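Local coordinates for cytochrome P450 RhF (PDB 6RO8), which is the heme domain of a self-sufficient bacterial cytochrome P450 and probably inserts oxygen into organic substrates at its heme iron, at residues Ile75-Glu89 and Ala319-Ser331. Residues are numbered along the deposited sequence; the frame is centred on the assembly and turned at random.
Sequences IFRDPITFSACNALE and AWRRQVTTESEVS. With HEM (protoporphyrin IX containing Fe), chain B; HIS (histidine), chain C.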
loop_
_atom_site.group_PDB
_atom_site.type_symbol
_atom_site.label_atom_id
_atom_site.label_comp_id
_atom_site.label_asym_id
_atom_site.label_seq_id
_atom_site.Cartn_x
_atom_site.Cartn_y
_atom_site.Cartn_z
ATOM N N ILE A 75 -2.295 18.319 4.199
ATOM C CA ILE A 75 -0.875 17.982 4.195
ATOM C C ILE A 75 -0.461 17.332 2.867
ATOM O O ILE A 75 0.609 17.644 2.317
ATOM C CB ILE A 75 -0.551 17.118 5.431
ATOM C CG1 ILE A 75 -0.729 17.960 6.701
ATOM C CG2 ILE A 75 0.868 16.559 5.380
ATOM C CD1 ILE A 75 -1.347 17.222 7.877
ATOM N N PHE A 76 -1.303 16.448 2.314
ATOM C CA PHE A 76 -1.006 15.866 1.007
ATOM C C PHE A 76 -0.878 16.941 -0.066
ATOM O O PHE A 76 -0.045 16.829 -0.974
ATOM C CB PHE A 76 -2.101 14.889 0.603
ATOM C CG PHE A 76 -1.846 13.479 1.001
ATOM C CD1 PHE A 76 -0.675 12.838 0.628
ATOM C CD2 PHE A 76 -2.801 12.767 1.723
ATOM C CE1 PHE A 76 -0.443 11.507 0.988
ATOM C CE2 PHE A 76 -2.580 11.434 2.075
ATOM C CZ PHE A 76 -1.396 10.810 1.709
ATOM N N ARG A 77 -1.700 17.993 0.026
ATOM C CA ARG A 77 -1.802 18.998 -1.028
ATOM C C ARG A 77 -0.560 19.890 -1.128
ATOM O O ARG A 77 -0.317 20.475 -2.187
ATOM C CB ARG A 77 -3.057 19.838 -0.783
ATOM C CG ARG A 77 -3.380 20.839 -1.875
ATOM C CD ARG A 77 -4.854 21.247 -1.874
ATOM N NE ARG A 77 -5.452 21.205 -0.543
ATOM C CZ ARG A 77 -6.760 21.108 -0.313
ATOM N NH1 ARG A 77 -7.612 21.043 -1.330
ATOM N NH2 ARG A 77 -7.215 21.081 0.936
ATOM N N ASP A 78 0.243 19.992 -0.068
ATOM C CA ASP A 78 1.409 20.873 -0.017
ATOM C C ASP A 78 2.666 20.027 0.146
ATOM O O ASP A 78 3.080 19.719 1.276
ATOM C CB ASP A 78 1.256 21.880 1.124
ATOM C CG ASP A 78 2.435 22.843 1.243
ATOM O OD1 ASP A 78 3.417 22.703 0.491
ATOM O OD2 ASP A 78 2.377 23.748 2.107
ATOM N N PRO A 79 3.319 19.642 -0.950
ATOM C CA PRO A 79 4.528 18.820 -0.844
ATOM C C PRO A 79 5.813 19.614 -0.722
ATOM O O PRO A 79 6.882 19.002 -0.640
ATOM C CB PRO A 79 4.508 18.027 -2.159
ATOM C CG PRO A 79 3.864 18.945 -3.128
ATOM C CD PRO A 79 2.933 19.860 -2.354
ATOM N N ILE A 80 5.754 20.942 -0.735
ATOM C CA ILE A 80 6.960 21.697 -0.425
ATOM C C ILE A 80 7.134 21.805 1.089
ATOM O O ILE A 80 8.180 21.432 1.631
ATOM C CB ILE A 80 6.951 23.069 -1.142
ATOM C CG1 ILE A 80 5.633 23.815 -0.939
ATOM C CG2 ILE A 80 7.136 22.866 -2.651
ATOM C CD1 ILE A 80 5.769 25.320 -0.642
ATOM N N THR A 81 6.082 22.219 1.803
ATOM C CA THR A 81 6.125 22.205 3.265
ATOM C C THR A 81 6.247 20.787 3.810
ATOM O O THR A 81 7.125 20.500 4.631
ATOM C CB THR A 81 4.874 22.858 3.837
ATOM O OG1 THR A 81 4.525 23.985 3.027
ATOM C CG2 THR A 81 5.141 23.318 5.263
ATOM N N PHE A 82 5.354 19.894 3.386
ATOM C CA PHE A 82 5.311 18.521 3.881
ATOM C C PHE A 82 5.844 17.613 2.787
ATOM O O PHE A 82 5.139 17.305 1.822
ATOM C CB PHE A 82 3.897 18.151 4.300
ATOM C CG PHE A 82 3.235 19.217 5.085
ATOM C CD1 PHE A 82 3.632 19.471 6.384
ATOM C CD2 PHE A 82 2.253 20.001 4.516
ATOM C CE1 PHE A 82 3.045 20.466 7.109
ATOM C CE2 PHE A 82 1.664 20.998 5.239
ATOM C CZ PHE A 82 2.064 21.233 6.543
ATOM N N SER A 83 7.083 17.184 2.940
ATOM C CA SER A 83 7.743 16.442 1.885
ATOM C C SER A 83 7.686 14.943 2.149
ATOM O O SER A 83 7.557 14.478 3.287
ATOM C CB SER A 83 9.196 16.883 1.739
ATOM O OG SER A 83 10.076 15.976 2.384
ATOM N N ALA A 84 7.815 14.195 1.065
ATOM C CA ALA A 84 7.697 12.752 1.050
ATOM C C ALA A 84 8.994 12.043 1.394
ATOM O O ALA A 84 9.037 10.813 1.311
ATOM C CB ALA A 84 7.221 12.296 -0.332
ATOM N N CYS A 85 10.043 12.785 1.780
ATOM C CA CYS A 85 11.379 12.199 1.889
ATOM C C CYS A 85 11.402 11.010 2.840
ATOM O O CYS A 85 12.088 10.015 2.576
ATOM C CB CYS A 85 12.386 13.266 2.315
ATOM S SG CYS A 85 12.112 14.042 3.937
ATOM N N ASN A 86 10.609 11.051 3.898
ATOM C CA ASN A 86 10.575 9.956 4.846
ATOM C C ASN A 86 9.596 8.846 4.464
ATOM O O ASN A 86 9.452 7.897 5.240
ATOM C CB ASN A 86 10.222 10.488 6.240
ATOM C CG ASN A 86 8.826 11.075 6.297
ATOM O OD1 ASN A 86 8.271 11.500 5.274
ATOM N ND2 ASN A 86 8.235 11.072 7.479
ATOM N N ALA A 87 8.942 8.911 3.297
ATOM C CA ALA A 87 7.879 7.951 3.001
ATOM C C ALA A 87 8.384 6.511 2.979
ATOM O O ALA A 87 7.603 5.585 3.234
ATOM C CB ALA A 87 7.191 8.289 1.675
ATOM N N LEU A 88 9.668 6.294 2.676
ATOM C CA LEU A 88 10.234 4.948 2.677
ATOM C C LEU A 88 11.336 4.796 3.717
ATOM O O LEU A 88 12.088 3.812 3.698
ATOM C CB LEU A 88 10.760 4.580 1.293
ATOM C CG LEU A 88 9.750 4.579 0.144
ATOM C CD1 LEU A 88 10.507 4.357 -1.152
ATOM C CD2 LEU A 88 8.608 3.517 0.337
ATOM N N GLU A 89 11.418 5.747 4.640
ATOM C CA GLU A 89 12.410 5.727 5.696
ATOM C C GLU A 89 12.119 4.630 6.712
ATOM O O GLU A 89 10.965 4.336 7.027
ATOM C CB GLU A 89 12.422 7.097 6.358
ATOM C CG GLU A 89 13.305 7.289 7.574
ATOM C CD GLU A 89 13.055 8.643 8.177
ATOM O OE1 GLU A 89 12.193 8.745 9.074
ATOM O OE2 GLU A 89 13.680 9.615 7.714
ATOM N N ALA A 319 -1.904 4.274 6.698
ATOM C CA ALA A 319 -1.154 5.418 7.213
ATOM C C ALA A 319 0.059 5.659 6.325
ATOM O O ALA A 319 0.808 4.725 6.033
ATOM C CB ALA A 319 -0.696 5.176 8.648
ATOM N N TRP A 320 0.254 6.899 5.899
ATOM C CA TRP A 320 1.420 7.299 5.128
ATOM C C TRP A 320 2.116 8.448 5.866
ATOM O O TRP A 320 1.617 8.960 6.875
ATOM C CB TRP A 320 1.010 7.679 3.693
ATOM C CG TRP A 320 2.034 7.343 2.653
ATOM C CD1 TRP A 320 2.616 8.216 1.768
ATOM C CD2 TRP A 320 2.606 6.054 2.376
ATOM N NE1 TRP A 320 3.523 7.552 0.967
ATOM C CE2 TRP A 320 3.536 6.226 1.316
ATOM C CE3 TRP A 320 2.439 4.775 2.928
ATOM C CZ2 TRP A 320 4.279 5.167 0.786
ATOM C CZ3 TRP A 320 3.198 3.724 2.411
ATOM C CH2 TRP A 320 4.098 3.929 1.342
ATOM N N ARG A 321 3.289 8.857 5.387
ATOM C CA ARG A 321 4.154 9.707 6.195
ATOM C C ARG A 321 4.625 10.946 5.436
ATOM O O ARG A 321 4.779 10.942 4.203
ATOM C CB ARG A 321 5.362 8.927 6.692
ATOM C CG ARG A 321 5.021 7.794 7.646
ATOM C CD ARG A 321 6.297 7.094 8.091
ATOM N NE ARG A 321 6.818 6.221 7.050
ATOM C CZ ARG A 321 8.014 5.642 7.069
ATOM N NH1 ARG A 321 8.869 5.856 8.096
ATOM N NH2 ARG A 321 8.351 4.852 6.050
ATOM N N ARG A 322 4.853 12.012 6.197
ATOM C CA ARG A 322 5.401 13.247 5.666
ATOM C C ARG A 322 6.444 13.764 6.642
ATOM O O ARG A 322 6.427 13.423 7.830
ATOM C CB ARG A 322 4.308 14.313 5.438
ATOM C CG ARG A 322 3.440 14.066 4.225
ATOM C CD ARG A 322 4.302 13.942 2.989
ATOM N NE ARG A 322 3.514 13.887 1.758
ATOM C CZ ARG A 322 3.319 12.785 1.036
ATOM N NH1 ARG A 322 3.846 11.635 1.429
ATOM N NH2 ARG A 322 2.610 12.840 -0.081
ATOM N N GLN A 323 7.361 14.584 6.139
ATOM C CA GLN A 323 8.324 15.278 6.986
ATOM C C GLN A 323 8.217 16.769 6.742
ATOM O O GLN A 323 8.066 17.207 5.602
ATOM C CB GLN A 323 9.760 14.833 6.738
ATOM C CG GLN A 323 10.653 15.181 7.918
ATOM C CD GLN A 323 12.036 14.590 7.829
ATOM O OE1 GLN A 323 12.213 13.376 7.893
ATOM N NE2 GLN A 323 13.035 15.453 7.695
ATOM N N VAL A 324 8.289 17.534 7.814
ATOM C CA VAL A 324 8.101 18.978 7.761
ATOM C C VAL A 324 9.443 19.649 7.462
ATOM O O VAL A 324 10.469 19.347 8.097
ATOM C CB VAL A 324 7.483 19.482 9.077
ATOM C CG1 VAL A 324 7.360 20.997 9.096
ATOM C CG2 VAL A 324 6.121 18.812 9.294
ATOM N N THR A 325 9.438 20.554 6.479
ATOM C CA THR A 325 10.648 21.184 5.966
ATOM C C THR A 325 10.835 22.621 6.441
ATOM O O THR A 325 11.973 23.096 6.500
ATOM C CB THR A 325 10.632 21.164 4.436
ATOM O OG1 THR A 325 9.406 21.748 3.978
ATOM C CG2 THR A 325 10.733 19.728 3.914
ATOM N N THR A 326 9.750 23.334 6.743
ATOM C CA THR A 326 9.816 24.625 7.414
ATOM C C THR A 326 8.699 24.663 8.439
ATOM O O THR A 326 7.717 23.934 8.317
ATOM C CB THR A 326 9.672 25.801 6.437
ATOM O OG1 THR A 326 9.830 27.048 7.148
ATOM C CG2 THR A 326 8.306 25.755 5.766
ATOM N N GLU A 327 8.835 25.505 9.463
ATOM C CA GLU A 327 7.749 25.523 10.428
ATOM C C GLU A 327 6.463 25.967 9.739
ATOM O O GLU A 327 6.473 26.683 8.732
ATOM C CB GLU A 327 8.050 26.386 11.659
ATOM C CG GLU A 327 8.966 27.562 11.515
ATOM C CD GLU A 327 9.058 28.345 12.830
ATOM O OE1 GLU A 327 9.887 29.273 12.938
ATOM O OE2 GLU A 327 8.290 28.010 13.766
ATOM N N SER A 328 5.355 25.478 10.270
ATOM C CA SER A 328 4.081 25.442 9.571
ATOM C C SER A 328 3.024 25.147 10.618
ATOM O O SER A 328 3.337 24.757 11.745
ATOM C CB SER A 328 4.094 24.372 8.482
ATOM O OG SER A 328 4.711 23.190 8.975
ATOM N N GLU A 329 1.766 25.322 10.241
ATOM C CA GLU A 329 0.737 24.890 11.164
ATOM C C GLU A 329 -0.468 24.354 10.403
ATOM O O GLU A 329 -0.765 24.768 9.279
ATOM C CB GLU A 329 0.353 26.011 12.126
ATOM C CG GLU A 329 -0.237 27.232 11.477
ATOM C CD GLU A 329 -1.735 27.093 11.301
ATOM O OE1 GLU A 329 -2.211 27.086 10.142
ATOM O OE2 GLU A 329 -2.436 26.960 12.326
ATOM N N VAL A 330 -1.137 23.394 11.032
ATOM C CA VAL A 330 -2.331 22.749 10.503
ATOM C C VAL A 330 -3.341 22.719 11.641
ATOM O O VAL A 330 -3.025 22.239 12.733
ATOM C CB VAL A 330 -2.033 21.327 9.984
ATOM C CG1 VAL A 330 -3.275 20.665 9.414
ATOM C CG2 VAL A 330 -0.923 21.376 8.937
ATOM N N SER A 331 -4.526 23.273 11.404
ATOM C CA SER A 331 -5.628 23.274 12.375
ATOM C C SER A 331 -5.164 23.579 13.802
ATOM O O SER A 331 -5.476 22.853 14.752
ATOM C CB SER A 331 -6.375 21.945 12.342
ATOM O OG SER A 331 -7.264 21.903 11.246
HETATM C CHA HEM B . 1.988 6.238 -4.706
HETATM C CHB HEM B . -1.267 3.423 -2.432
HETATM C CHC HEM B . -1.020 0.097 -5.990
HETATM C CHD HEM B . 2.563 2.714 -7.969
HETATM C C1A HEM B . 1.100 5.771 -3.762
HETATM C C2A HEM B . 0.742 6.406 -2.506
HETATM C C3A HEM B . -0.146 5.635 -1.886
HETATM C C4A HEM B . -0.395 4.465 -2.710
HETATM C CMA HEM B . -0.785 5.954 -0.518
HETATM C CAA HEM B . 1.280 7.754 -1.974
HETATM C CBA HEM B . 0.242 8.807 -2.308
HETATM C CGA HEM B . 0.702 10.183 -1.911
HETATM O O1A HEM B . 1.815 10.315 -1.345
HETATM O O2A HEM B . -0.058 11.146 -2.171
HETATM C C1B HEM B . -1.547 2.338 -3.230
HETATM C C2B HEM B . -2.619 1.386 -3.012
HETATM C C3B HEM B . -2.544 0.452 -3.990
HETATM C C4B HEM B . -1.426 0.792 -4.860
HETATM C CMB HEM B . -3.627 1.488 -1.835
HETATM C CAB HEM B . -3.446 -0.774 -4.262
HETATM C CBB HEM B . -4.612 -1.023 -3.665
HETATM C C1C HEM B . -0.022 0.508 -6.846
HETATM C C2C HEM B . 0.458 -0.167 -8.039
HETATM C C3C HEM B . 1.450 0.586 -8.568
HETATM C C4C HEM B . 1.622 1.744 -7.736
HETATM C CMC HEM B . -0.113 -1.504 -8.561
HETATM C CAC HEM B . 2.339 0.391 -9.827
HETATM C CBC HEM B . 2.247 -0.682 -10.616
HETATM C C1D HEM B . 2.746 3.875 -7.260
HETATM C C2D HEM B . 3.730 4.892 -7.547
HETATM C C3D HEM B . 3.571 5.869 -6.661
HETATM C C4D HEM B . 2.476 5.510 -5.768
HETATM C CMD HEM B . 4.787 4.865 -8.672
HETATM C CAD HEM B . 4.448 7.141 -6.605
HETATM C CBD HEM B . 3.907 8.253 -7.493
HETATM C CGD HEM B . 4.504 9.570 -7.051
HETATM O O1D HEM B . 5.314 9.565 -6.100
HETATM O O2D HEM B . 4.171 10.634 -7.631
HETATM N NA HEM B . 0.398 4.586 -3.840
HETATM N NB HEM B . -0.844 1.944 -4.360
HETATM N NC HEM B . 0.719 1.668 -6.700
HETATM N ND HEM B . 1.995 4.287 -6.170
HETATM FE FE HEM B . 0.563 3.098 -5.295
HETATM N N HIS C . 4.750 0.689 -1.077
HETATM C CA HIS C . 3.454 1.353 -1.152
HETATM C C HIS C . 2.494 0.593 -2.062
HETATM O O HIS C . 1.388 1.081 -2.333
HETATM C CB HIS C . 3.616 2.792 -1.644
HETATM C CG HIS C . 4.618 2.944 -2.745
HETATM N ND1 HIS C . 4.330 3.589 -3.930
HETATM C CD2 HIS C . 5.905 2.533 -2.844
HETATM C CE1 HIS C . 5.397 3.570 -4.710
HETATM N NE2 HIS C . 6.366 2.935 -4.074
HETATM O OXT HIS C . 2.806 -0.502 -2.533
HETATM O O HOH W 1 5.748 5.239 5.026
HETATM O O HOH W 2 2.285 2.194 -4.064
#
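In the beta-rich part of the P450 fold, strand 82-83 forms an edge of the mixed five-stranded sheet by pairing antiparallel with strand 320-324, which starts beside the heme at Trp320. Ser83 and Gln323 are a hydrogen-bonded pair, Ser83 N to Gln323 O 2.8 Å and Gln323 N to Ser83 O 2.9 Å; beyond the strands, Thr325 N also bonds Thr81 O. On the sheet face of Phe82 and Val324, the Phe82 ring lies with Ile75 CG1 over one face and Val324 CG2 at its edge, while CZ meets Val330 CG2 at 3.8 Å. Backbone carbonyls of residues 86-89 gather round the Arg321 guanidinium. Bent at chi3 (-76°), that chain brings NH1 and NH2 end-on to the single Glu89 O, 2.8 Å from each. Glu89 O lies in the guanidinium plane, whereas Asn86 O stands over the centre of one guanidinium face without a hydrogen bond; Tyr63 OH also hydrogen-bonds to NH1. Arg322 turns to the heme instead, its chain folded at chi2 and its guanidinium set between Ala84 CB and the Phe76 ring, ring and guanidinium planes nearly perpendicular (88°). NH1 returns to Arg321 O at 3.0 Å, steadying the group, and NH2 reaches heme propionate oxygen O1A at 2.9 Å, nearly straight (165°).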